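Diacylglycerol lipase (Aspergillus oryzae, PDB 5XK2) probably hydrolyses ester bonds of mono- and diacylglycerols, as a class 3 lipase of the alpha/beta-hydrolase superfamily. Local coordinates at residues T193-N204 and H220-D231; W21-Y29 and K146-L154. One frame throughout, in Å; residues are numbered along the deposited sequence.

Contact 1. Residues T193-N204 and H220-D231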
loop_
_atom_site.group_PDB
_atom_site.type_symbol
_atom_site.label_atom_id
_atom_site.label_comp_id
_atom_site.label_asym_id
_atom_site.label_seq_id
_atom_site.Cartn_x
_atom_site.Cartn_y
_atom_site.Cartn_z
ATOM N N THR A 193 -16.553 -22.338 -9.107
ATOM C CA THR A 193 -17.737 -22.371 -8.256
ATOM C C THR A 193 -18.382 -23.754 -8.250
ATOM O O THR A 193 -18.732 -24.299 -7.205
ATOM C CB THR A 193 -18.754 -21.301 -8.744
ATOM O OG1 THR A 193 -18.175 -20.009 -8.539
ATOM C CG2 THR A 193 -20.107 -21.400 -8.008
ATOM N N ASN A 194 -18.546 -24.334 -9.439
ATOM C CA ASN A 194 -19.235 -25.605 -9.500
ATOM C C ASN A 194 -18.352 -26.805 -9.155
ATOM O O ASN A 194 -18.847 -27.924 -9.046
ATOM C CB ASN A 194 -19.880 -25.757 -10.875
ATOM C CG ASN A 194 -21.120 -24.890 -10.992
ATOM O OD1 ASN A 194 -22.038 -25.049 -10.212
ATOM N ND2 ASN A 194 -21.133 -23.967 -11.940
ATOM N N GLN A 195 -17.070 -26.567 -8.892
ATOM C CA GLN A 195 -16.250 -27.604 -8.258
ATOM C C GLN A 195 -16.655 -27.818 -6.801
ATOM O O GLN A 195 -16.395 -28.879 -6.214
ATOM C CB GLN A 195 -14.761 -27.232 -8.316
ATOM C CG GLN A 195 -14.158 -27.251 -9.708
ATOM C CD GLN A 195 -12.714 -26.752 -9.709
ATOM O OE1 GLN A 195 -12.361 -25.814 -8.987
ATOM N NE2 GLN A 195 -11.877 -27.385 -10.525
ATOM N N GLY A 196 -17.267 -26.798 -6.201
ATOM C CA GLY A 196 -17.659 -26.867 -4.808
ATOM C C GLY A 196 -16.497 -26.728 -3.840
ATOM O O GLY A 196 -15.344 -26.560 -4.259
ATOM N N ASN A 197 -16.817 -26.823 -2.554
ATOM C CA ASN A 197 -15.813 -26.729 -1.475
ATOM C C ASN A 197 -15.030 -25.429 -1.548
ATOM O O ASN A 197 -13.814 -25.426 -1.351
ATOM C CB ASN A 197 -14.835 -27.914 -1.522
ATOM C CG ASN A 197 -15.523 -29.270 -1.396
ATOM O OD1 ASN A 197 -15.305 -30.165 -2.224
ATOM N ND2 ASN A 197 -16.347 -29.425 -0.378
ATOM N N ASN A 198 -15.740 -24.338 -1.828
ATOM C CA ASN A 198 -15.171 -22.991 -1.876
ATOM C C ASN A 198 -15.659 -22.124 -0.741
ATOM O O ASN A 198 -16.869 -21.896 -0.609
ATOM C CB ASN A 198 -15.532 -22.304 -3.183
ATOM C CG ASN A 198 -15.044 -23.077 -4.394
ATOM O OD1 ASN A 198 -13.870 -23.394 -4.488
ATOM N ND2 ASN A 198 -15.954 -23.384 -5.318
ATOM N N TYR A 199 -14.737 -21.618 0.072
ATOM C CA TYR A 199 -15.124 -20.647 1.094
ATOM C C TYR A 199 -14.321 -19.370 0.916
ATOM O O TYR A 199 -13.212 -19.216 1.460
ATOM C CB TYR A 199 -14.908 -21.260 2.487
ATOM C CG TYR A 199 -15.601 -22.589 2.575
ATOM C CD1 TYR A 199 -16.976 -22.647 2.775
ATOM C CD2 TYR A 199 -14.900 -23.781 2.414
ATOM C CE1 TYR A 199 -17.647 -23.881 2.801
ATOM C CE2 TYR A 199 -15.562 -25.022 2.452
ATOM C CZ TYR A 199 -16.943 -25.049 2.649
ATOM O OH TYR A 199 -17.637 -26.241 2.695
ATOM N N ARG A 200 -14.953 -18.411 0.252
ATOM C CA ARG A 200 -14.339 -17.125 -0.040
ATOM C C ARG A 200 -14.981 -16.071 0.845
ATOM O O ARG A 200 -16.216 -15.966 0.900
ATOM C CB ARG A 200 -14.500 -16.749 -1.523
ATOM C CG ARG A 200 -13.924 -15.340 -1.828
ATOM C CD ARG A 200 -14.077 -14.976 -3.302
ATOM N NE ARG A 200 -15.483 -14.811 -3.710
ATOM C CZ ARG A 200 -16.228 -13.725 -3.485
ATOM N NH1 ARG A 200 -15.714 -12.672 -2.842
ATOM N NH2 ARG A 200 -17.491 -13.682 -3.935
ATOM N N PHE A 201 -14.145 -15.305 1.542
ATOM C CA PHE A 201 -14.631 -14.326 2.518
ATOM C C PHE A 201 -14.377 -12.899 2.115
ATOM O O PHE A 201 -13.372 -12.578 1.490
ATOM C CB PHE A 201 -13.969 -14.576 3.880
ATOM C CG PHE A 201 -14.282 -15.928 4.439
ATOM C CD1 PHE A 201 -13.528 -17.023 4.065
ATOM C CD2 PHE A 201 -15.336 -16.101 5.314
ATOM C CE1 PHE A 201 -13.809 -18.293 4.572
ATOM C CE2 PHE A 201 -15.643 -17.356 5.812
ATOM C CZ PHE A 201 -14.876 -18.460 5.435
ATOM N N THR A 202 -15.300 -12.030 2.512
ATOM C CA THR A 202 -15.100 -10.589 2.441
ATOM C C THR A 202 -15.467 -9.977 3.782
ATOM O O THR A 202 -16.161 -10.597 4.597
ATOM C CB THR A 202 -15.984 -9.934 1.396
ATOM O OG1 THR A 202 -17.354 -10.194 1.753
ATOM C CG2 THR A 202 -15.687 -10.490 -0.022
ATOM N N HIS A 203 -15.005 -8.762 4.019
ATOM C CA HIS A 203 -15.276 -8.131 5.306
ATOM C C HIS A 203 -15.672 -6.693 5.100
ATOM O O HIS A 203 -14.839 -5.890 4.676
ATOM C CB HIS A 203 -14.038 -8.211 6.204
ATOM C CG HIS A 203 -14.242 -7.590 7.556
ATOM N ND1 HIS A 203 -13.307 -6.769 8.144
ATOM C CD2 HIS A 203 -15.287 -7.657 8.421
ATOM C CE1 HIS A 203 -13.750 -6.371 9.328
ATOM N NE2 HIS A 203 -14.949 -6.889 9.519
ATOM N N ASN A 204 -16.927 -6.374 5.424
ATOM C CA ASN A 204 -17.426 -4.999 5.298
ATOM C C ASN A 204 -16.998 -4.377 3.971
ATOM O O ASN A 204 -17.243 -4.962 2.904
ATOM C CB ASN A 204 -16.974 -4.160 6.507
ATOM C CG ASN A 204 -17.703 -4.574 7.779
ATOM O OD1 ASN A 204 -18.863 -4.985 7.719
ATOM N ND2 ASN A 204 -17.029 -4.465 8.924
ATOM N N HIS A 220 -16.333 -12.925 -9.479
ATOM C CA HIS A 220 -15.886 -13.678 -8.298
ATOM C C HIS A 220 -16.401 -15.103 -8.313
ATOM O O HIS A 220 -17.482 -15.395 -8.843
ATOM C CB HIS A 220 -16.380 -13.023 -6.989
ATOM C CG HIS A 220 -15.403 -12.107 -6.329
ATOM N ND1 HIS A 220 -14.161 -12.531 -5.897
ATOM C CD2 HIS A 220 -15.511 -10.810 -5.946
ATOM C CE1 HIS A 220 -13.533 -11.528 -5.314
ATOM N NE2 HIS A 220 -14.335 -10.469 -5.318
ATOM N N ILE A 221 -15.624 -15.995 -7.705
ATOM C CA ILE A 221 -16.105 -17.295 -7.294
ATOM C C ILE A 221 -17.254 -17.108 -6.311
ATOM O O ILE A 221 -17.220 -16.205 -5.469
ATOM C CB ILE A 221 -14.964 -18.098 -6.638
ATOM C CG1 ILE A 221 -13.867 -18.346 -7.671
ATOM C CG2 ILE A 221 -15.469 -19.397 -6.018
ATOM C CD1 ILE A 221 -12.477 -18.576 -7.028
ATOM N N SER A 222 -18.274 -17.949 -6.432
ATOM C CA SER A 222 -19.436 -17.904 -5.560
ATOM C C SER A 222 -19.459 -19.162 -4.672
ATOM O O SER A 222 -18.961 -20.212 -5.071
ATOM C CB SER A 222 -20.704 -17.800 -6.433
ATOM O OG SER A 222 -21.874 -18.042 -5.675
ATOM N N PRO A 223 -20.023 -19.070 -3.456
ATOM C CA PRO A 223 -20.636 -17.868 -2.872
ATOM C C PRO A 223 -19.646 -16.958 -2.163
ATOM O O PRO A 223 -18.471 -17.283 -2.001
ATOM C CB PRO A 223 -21.622 -18.451 -1.845
ATOM C CG PRO A 223 -20.927 -19.707 -1.373
ATOM C CD PRO A 223 -20.223 -20.256 -2.608
ATOM N N GLU A 224 -20.164 -15.833 -1.697
ATOM C CA GLU A 224 -19.415 -14.890 -0.870
ATOM C C GLU A 224 -19.833 -15.084 0.575
ATOM O O GLU A 224 -21.032 -15.060 0.873
ATOM C CB GLU A 224 -19.698 -13.451 -1.317
ATOM C CG GLU A 224 -19.116 -12.350 -0.385
ATOM C CD GLU A 224 -19.553 -10.936 -0.804
ATOM O OE1 GLU A 224 -20.202 -10.772 -1.858
ATOM O OE2 GLU A 224 -19.259 -9.978 -0.069
ATOM N N TYR A 225 -18.864 -15.248 1.472
ATOM C CA TYR A 225 -19.174 -15.235 2.899
ATOM C C TYR A 225 -18.826 -13.854 3.374
ATOM O O TYR A 225 -17.660 -13.534 3.608
ATOM C CB TYR A 225 -18.374 -16.325 3.650
ATOM C CG TYR A 225 -18.862 -17.717 3.314
ATOM C CD1 TYR A 225 -18.451 -18.367 2.146
ATOM C CD2 TYR A 225 -19.772 -18.361 4.142
ATOM C CE1 TYR A 225 -18.923 -19.624 1.832
ATOM C CE2 TYR A 225 -20.257 -19.621 3.822
ATOM C CZ TYR A 225 -19.818 -20.246 2.666
ATOM O OH TYR A 225 -20.297 -21.517 2.335
ATOM N N TYR A 226 -19.870 -13.043 3.558
ATOM C CA TYR A 226 -19.723 -11.613 3.814
ATOM C C TYR A 226 -19.781 -11.375 5.308
ATOM O O TYR A 226 -20.823 -11.583 5.942
ATOM C CB TYR A 226 -20.842 -10.868 3.080
ATOM C CG TYR A 226 -20.931 -9.375 3.278
ATOM C CD1 TYR A 226 -19.795 -8.555 3.219
ATOM C CD2 TYR A 226 -22.174 -8.780 3.469
ATOM C CE1 TYR A 226 -19.914 -7.172 3.366
ATOM C CE2 TYR A 226 -22.297 -7.416 3.604
ATOM C CZ TYR A 226 -21.171 -6.619 3.557
ATOM O OH TYR A 226 -21.343 -5.257 3.695
ATOM N N ILE A 227 -18.648 -10.970 5.874
ATOM C CA ILE A 227 -18.531 -10.750 7.315
ATOM C C ILE A 227 -18.821 -9.294 7.623
ATOM O O ILE A 227 -18.193 -8.407 7.052
ATOM C CB ILE A 227 -17.122 -11.078 7.841
ATOM C CG1 ILE A 227 -16.695 -12.491 7.446
ATOM C CG2 ILE A 227 -17.056 -10.863 9.368
ATOM C CD1 ILE A 227 -15.176 -12.663 7.543
ATOM N N THR A 228 -19.823 -9.047 8.455
ATOM C CA THR A 228 -20.194 -7.675 8.837
ATOM C C THR A 228 -19.862 -7.288 10.289
ATOM O O THR A 228 -20.359 -6.287 10.791
ATOM C CB THR A 228 -21.679 -7.415 8.534
ATOM O OG1 THR A 228 -22.479 -8.476 9.060
ATOM C CG2 THR A 228 -21.878 -7.311 7.026
ATOM N N ALA A 229 -19.103 -8.110 10.995
ATOM C CA ALA A 229 -18.660 -7.740 12.341
ATOM C C ALA A 229 -17.675 -6.562 12.320
ATOM O O ALA A 229 -16.890 -6.439 11.384
ATOM C CB ALA A 229 -18.011 -8.949 13.003
ATOM N N PRO A 230 -17.667 -5.726 13.374
ATOM C CA PRO A 230 -16.625 -4.701 13.482
ATOM C C PRO A 230 -15.217 -5.318 13.582
ATOM O O PRO A 230 -15.046 -6.474 14.041
ATOM C CB PRO A 230 -16.978 -3.964 14.786
ATOM C CG PRO A 230 -18.422 -4.251 15.009
ATOM C CD PRO A 230 -18.627 -5.659 14.494
ATOM N N ASP A 231 -14.208 -4.545 13.183
ATOM C CA ASP A 231 -12.818 -4.943 13.393
ATOM C C ASP A 231 -12.533 -5.364 14.832
ATOM O O ASP A 231 -13.010 -4.724 15.771
ATOM C CB ASP A 231 -11.852 -3.795 13.091
ATOM C CG ASP A 231 -11.876 -3.336 11.651
ATOM O OD1 ASP A 231 -12.436 -4.028 10.779
ATOM O OD2 ASP A 231 -11.296 -2.254 11.408
HETATM O O HOH W 1 -18.789 -22.762 -4.509
HETATM O O HOH W 2 -16.844 -19.354 -1.673
HETATM O O HOH W 3 -19.471 -22.819 0.045
HETATM O O HOH W 4 -19.878 -11.853 -4.374
HETATM O O HOH W 5 -14.435 -3.127 9.074
HETATM O O HOH W 6 -19.349 -3.792 11.089
#
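Arg200 leaves its backbone with CG opposite N (chi1 177°) and then bends at chi3 (66°), which lays its guanidinium flat on the ring of His220, the planes nearly parallel and their centres 3.6 Å apart. His220 NE2 is bonded to Pro209 O, which helps hold that ring. In its own plane the guanidinium grips one backbone oxygen side-on: Arg200 NE lies 2.8 Å and Arg200 NH2 3.0 Å from Ile221 O. Stack and two-nitrogen grip together fix its tilt and rotation. A water links Arg200 NH2 to Glu224 OE1. The other carboxylate oxygen of Glu224 takes the Thr202 hydroxyl on its anti lone pair, OG1 to OE2 2.6 Å, and also accepts from Asn252 N. On the opposite side of the sheet Tyr199, Phe201 and Tyr225 cluster, Phe201 CD2 approaching Tyr225 CB to 3.5 Å. Near the strand ends His203 NE2 donates in its ring plane to Ala229 O (2.7 Å, 163° at the hydrogen), while ND1 is bonded to Ser267 O; both ring nitrogens are thus held. Parallel ladder bonds, among them Tyr225 N to Arg200 O at 2.8 Å, join strands 198-203 and 224-227. Strand 173-178 flanks the first and strand 240-243 the second, while Ser222 N donates to Thr193 OG1, whose hydroxyl is also bonded to Ala189 O one turn back in helix 186-195.

Contact 2. Residues W21-Y29 and K146-L154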
loop_
_atom_site.group_PDB
_atom_site.type_symbol
_atom_site.label_atom_id
_atom_site.label_comp_id
_atom_site.label_asym_id
_atom_site.label_seq_id
_atom_site.Cartn_x
_atom_site.Cartn_y
_atom_site.Cartn_z
ATOM N N TRP A 21 -9.174 -22.108 10.009
ATOM C CA TRP A 21 -8.253 -22.192 8.876
ATOM C C TRP A 21 -7.588 -20.851 8.592
ATOM O O TRP A 21 -6.489 -20.817 8.023
ATOM C CB TRP A 21 -8.963 -22.739 7.607
ATOM C CG TRP A 21 -9.494 -24.121 7.859
ATOM C CD1 TRP A 21 -10.784 -24.469 8.082
ATOM C CD2 TRP A 21 -8.718 -25.321 8.010
ATOM N NE1 TRP A 21 -10.878 -25.830 8.331
ATOM C CE2 TRP A 21 -9.616 -26.365 8.309
ATOM C CE3 TRP A 21 -7.348 -25.607 7.929
ATOM C CZ2 TRP A 21 -9.197 -27.681 8.499
ATOM C CZ3 TRP A 21 -6.933 -26.918 8.122
ATOM C CH2 TRP A 21 -7.857 -27.937 8.413
ATOM N N VAL A 22 -8.212 -19.756 9.023
ATOM C CA VAL A 22 -7.603 -18.443 8.806
ATOM C C VAL A 22 -6.265 -18.338 9.563
ATOM O O VAL A 22 -5.394 -17.563 9.183
ATOM C CB VAL A 22 -8.558 -17.291 9.220
ATOM C CG1 VAL A 22 -8.809 -17.280 10.729
ATOM C CG2 VAL A 22 -8.038 -15.935 8.705
ATOM N N GLN A 23 -6.092 -19.139 10.606
ATOM C CA GLN A 23 -4.831 -19.125 11.344
ATOM C C GLN A 23 -3.677 -19.700 10.521
ATOM O O GLN A 23 -2.512 -19.346 10.738
ATOM C CB GLN A 23 -4.979 -19.888 12.662
ATOM C CG GLN A 23 -5.922 -19.202 13.647
ATOM C CD GLN A 23 -6.129 -20.030 14.879
ATOM O OE1 GLN A 23 -5.168 -20.510 15.467
ATOM N NE2 GLN A 23 -7.389 -20.248 15.255
ATOM N N TYR A 24 -3.978 -20.589 9.570
ATOM C CA TYR A 24 -2.932 -21.022 8.648
ATOM C C TYR A 24 -2.555 -19.907 7.682
ATOM O O TYR A 24 -1.385 -19.742 7.351
ATOM C CB TYR A 24 -3.359 -22.275 7.868
ATOM C CG TYR A 24 -3.270 -23.542 8.683
ATOM C CD1 TYR A 24 -2.045 -24.178 8.878
ATOM C CD2 TYR A 24 -4.408 -24.102 9.261
ATOM C CE1 TYR A 24 -1.956 -25.333 9.620
ATOM C CE2 TYR A 24 -4.331 -25.262 10.018
ATOM C CZ TYR A 24 -3.104 -25.877 10.189
ATOM O OH TYR A 24 -2.987 -27.029 10.931
ATOM N N ALA A 25 -3.549 -19.159 7.214
ATOM C CA ALA A 25 -3.271 -17.961 6.438
ATOM C C ALA A 25 -2.393 -16.994 7.219
ATOM O O ALA A 25 -1.434 -16.448 6.686
ATOM C CB ALA A 25 -4.590 -17.274 6.036
ATOM N N ALA A 26 -2.717 -16.813 8.496
ATOM C CA ALA A 26 -1.936 -15.925 9.358
ATOM C C ALA A 26 -0.483 -16.391 9.443
ATOM O O ALA A 26 0.448 -15.586 9.414
ATOM C CB ALA A 26 -2.550 -15.862 10.759
ATOM N N ALA A 27 -0.294 -17.704 9.530
ATOM C CA ALA A 27 1.035 -18.268 9.656
ATOM C C ALA A 27 1.924 -18.006 8.424
ATOM O O ALA A 27 3.146 -17.986 8.555
ATOM C CB ALA A 27 0.930 -19.771 9.936
ATOM N N THR A 28 1.315 -17.784 7.247
ATOM C CA THR A 28 2.109 -17.542 6.035
ATOM C C THR A 28 2.796 -16.192 6.039
ATOM O O THR A 28 3.674 -15.957 5.219
ATOM C CB THR A 28 1.277 -17.606 4.736
ATOM O OG1 THR A 28 0.343 -16.518 4.694
ATOM C CG2 THR A 28 0.555 -18.933 4.644
ATOM N N TYR A 29 2.390 -15.297 6.942
ATOM C CA TYR A 29 3.056 -13.990 7.054
ATOM C C TYR A 29 4.319 -14.028 7.920
ATOM O O TYR A 29 5.122 -13.100 7.872
ATOM C CB TYR A 29 2.109 -12.949 7.625
ATOM C CG TYR A 29 1.031 -12.533 6.660
ATOM C CD1 TYR A 29 1.273 -11.567 5.705
ATOM C CD2 TYR A 29 -0.235 -13.104 6.714
ATOM C CE1 TYR A 29 0.272 -11.164 4.813
ATOM C CE2 TYR A 29 -1.244 -12.710 5.837
ATOM C CZ TYR A 29 -0.983 -11.741 4.894
ATOM O OH TYR A 29 -1.986 -11.357 4.032
ATOM N N LYS A 146 -7.790 -34.599 4.472
ATOM C CA LYS A 146 -8.280 -33.514 3.636
ATOM C C LYS A 146 -7.111 -32.762 3.062
ATOM O O LYS A 146 -6.044 -32.702 3.667
ATOM C CB LYS A 146 -9.146 -32.538 4.433
ATOM C CG LYS A 146 -10.413 -33.122 4.983
ATOM C CD LYS A 146 -11.376 -32.017 5.395
ATOM C CE LYS A 146 -11.174 -31.591 6.830
ATOM N NZ LYS A 146 -9.937 -30.795 7.027
ATOM N N ILE A 147 -7.312 -32.184 1.891
ATOM C CA ILE A 147 -6.338 -31.253 1.335
ATOM C C ILE A 147 -6.944 -29.857 1.391
ATOM O O ILE A 147 -7.942 -29.588 0.727
ATOM C CB ILE A 147 -5.951 -31.613 -0.100
ATOM C CG1 ILE A 147 -5.216 -32.964 -0.120
ATOM C CG2 ILE A 147 -5.046 -30.542 -0.686
ATOM C CD1 ILE A 147 -4.875 -33.447 -1.514
ATOM N N VAL A 148 -6.349 -28.987 2.207
ATOM C CA VAL A 148 -6.867 -27.635 2.415
ATOM C C VAL A 148 -5.931 -26.617 1.793
ATOM O O VAL A 148 -4.718 -26.644 2.059
ATOM C CB VAL A 148 -7.022 -27.300 3.918
ATOM C CG1 VAL A 148 -7.408 -25.822 4.102
ATOM C CG2 VAL A 148 -8.041 -28.217 4.587
ATOM N N VAL A 149 -6.485 -25.737 0.970
ATOM C CA VAL A 149 -5.711 -24.708 0.274
ATOM C C VAL A 149 -6.219 -23.362 0.775
ATOM O O VAL A 149 -7.402 -23.065 0.676
ATOM C CB VAL A 149 -5.853 -24.816 -1.254
ATOM C CG1 VAL A 149 -5.049 -23.727 -1.946
ATOM C CG2 VAL A 149 -5.370 -26.215 -1.723
ATOM N N VAL A 150 -5.318 -22.568 1.346
ATOM C CA VAL A 150 -5.748 -21.425 2.139
ATOM C C VAL A 150 -4.823 -20.239 1.923
ATOM O O VAL A 150 -3.624 -20.393 1.673
ATOM C CB VAL A 150 -5.800 -21.809 3.649
ATOM C CG1 VAL A 150 -4.445 -22.269 4.142
ATOM C CG2 VAL A 150 -6.342 -20.661 4.526
ATOM N N GLY A 151 -5.387 -19.045 1.994
ATOM C CA GLY A 151 -4.582 -17.842 2.009
ATOM C C GLY A 151 -5.426 -16.650 2.435
ATOM O O GLY A 151 -6.658 -16.749 2.511
ATOM N N HIS A 152 -4.755 -15.527 2.693
ATOM C CA HIS A 152 -5.417 -14.262 2.983
ATOM C C HIS A 152 -4.909 -13.224 1.984
ATOM O O HIS A 152 -3.751 -13.314 1.550
ATOM C CB HIS A 152 -5.137 -13.833 4.448
ATOM C CG HIS A 152 -5.527 -12.419 4.759
ATOM N ND1 HIS A 152 -4.605 -11.396 4.839
ATOM C CD2 HIS A 152 -6.738 -11.851 4.983
ATOM C CE1 HIS A 152 -5.233 -10.261 5.102
ATOM N NE2 HIS A 152 -6.528 -10.507 5.181
ATOM N N SER A 153 -5.754 -12.252 1.629
ATOM C CA SER A 153 -5.331 -11.136 0.780
ATOM C C SER A 153 -4.856 -11.670 -0.579
ATOM O O SER A 153 -5.492 -12.552 -1.164
ATOM C CB SER A 153 -4.221 -10.326 1.494
ATOM O OG SER A 153 -3.870 -9.138 0.793
ATOM N N LEU A 154 -3.732 -11.167 -1.085
ATOM C CA LEU A 154 -3.270 -11.636 -2.401
ATOM C C LEU A 154 -2.945 -13.135 -2.359
ATOM O O LEU A 154 -3.100 -13.834 -3.356
ATOM C CB LEU A 154 -2.047 -10.827 -2.865
ATOM C CG LEU A 154 -2.361 -9.502 -3.579
ATOM C CD1 LEU A 154 -3.278 -8.598 -2.788
ATOM C CD2 LEU A 154 -1.062 -8.767 -3.954
HETATM O O HOH W 7 -1.956 -15.384 3.319
HETATM O O HOH W 8 -1.055 -12.533 1.252
#
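The helical part of segment 21-29 crosses strand 146-152 at 62°, with axes 6.8 Å apart at closest, and the backbones come nearest at Ala25 and Gly151, whose CA atoms are 4.6 Å apart. Ala25 CB rests on the strand backbone, 3.7 Å from Gly151 C. Toward the start of the strand, Val148 sets its CG2 methyl over one face of the Trp21 six-membered ring, a CH-pi contact of 4.0 Å to the centroid; the indole also stacks with Tyr176. Val150 meets the helix with both methyls, CG1 against Tyr24 CB and CG2 3.5 Å from Trp21 O. At the far end His152 has CG anti to the backbone N (chi1 168°), which brings its ND1 into a 2.7 Å hydrogen bond with Tyr29 OH; the rings meet rim to rim. One water joins Thr28 OG1 to His152 N, and a second lies between Tyr29 OH and His152 O. His152 NE2 is bonded to His268 O, so both imidazole nitrogens are tied and its rotation fixed. Ser153, next along, sits on a probable GxSxG nucleophile elbow with OG bonded to His268 NE2, consistent with a Ser-His-Asp triad; the His152 bonds probably help hold that turn and His268 in place.

How the contacts relate
Both contacts reach the same mixed sheet of the alpha/beta-hydrolase fold, their centres 14 Å apart and their nearest atoms about 7 Å apart without touching. Contact 2 closes along the chain before contact 1 opens: it lays the N-terminal helix 14-27 across strand 146-152, whereas contact 1 pairs two neighbouring strands further along the sheet. Strand 173-178 lies between, parallel to 146-152 on one flank and to 198-203 on the other. The probable catalytic site appears to draw on both: Ser153 follows the strand of contact 2, Asp206 comes just after segment 193-204, and His268 lies on a later loop whose neighbours His266 and Ser267 bond to contact 1.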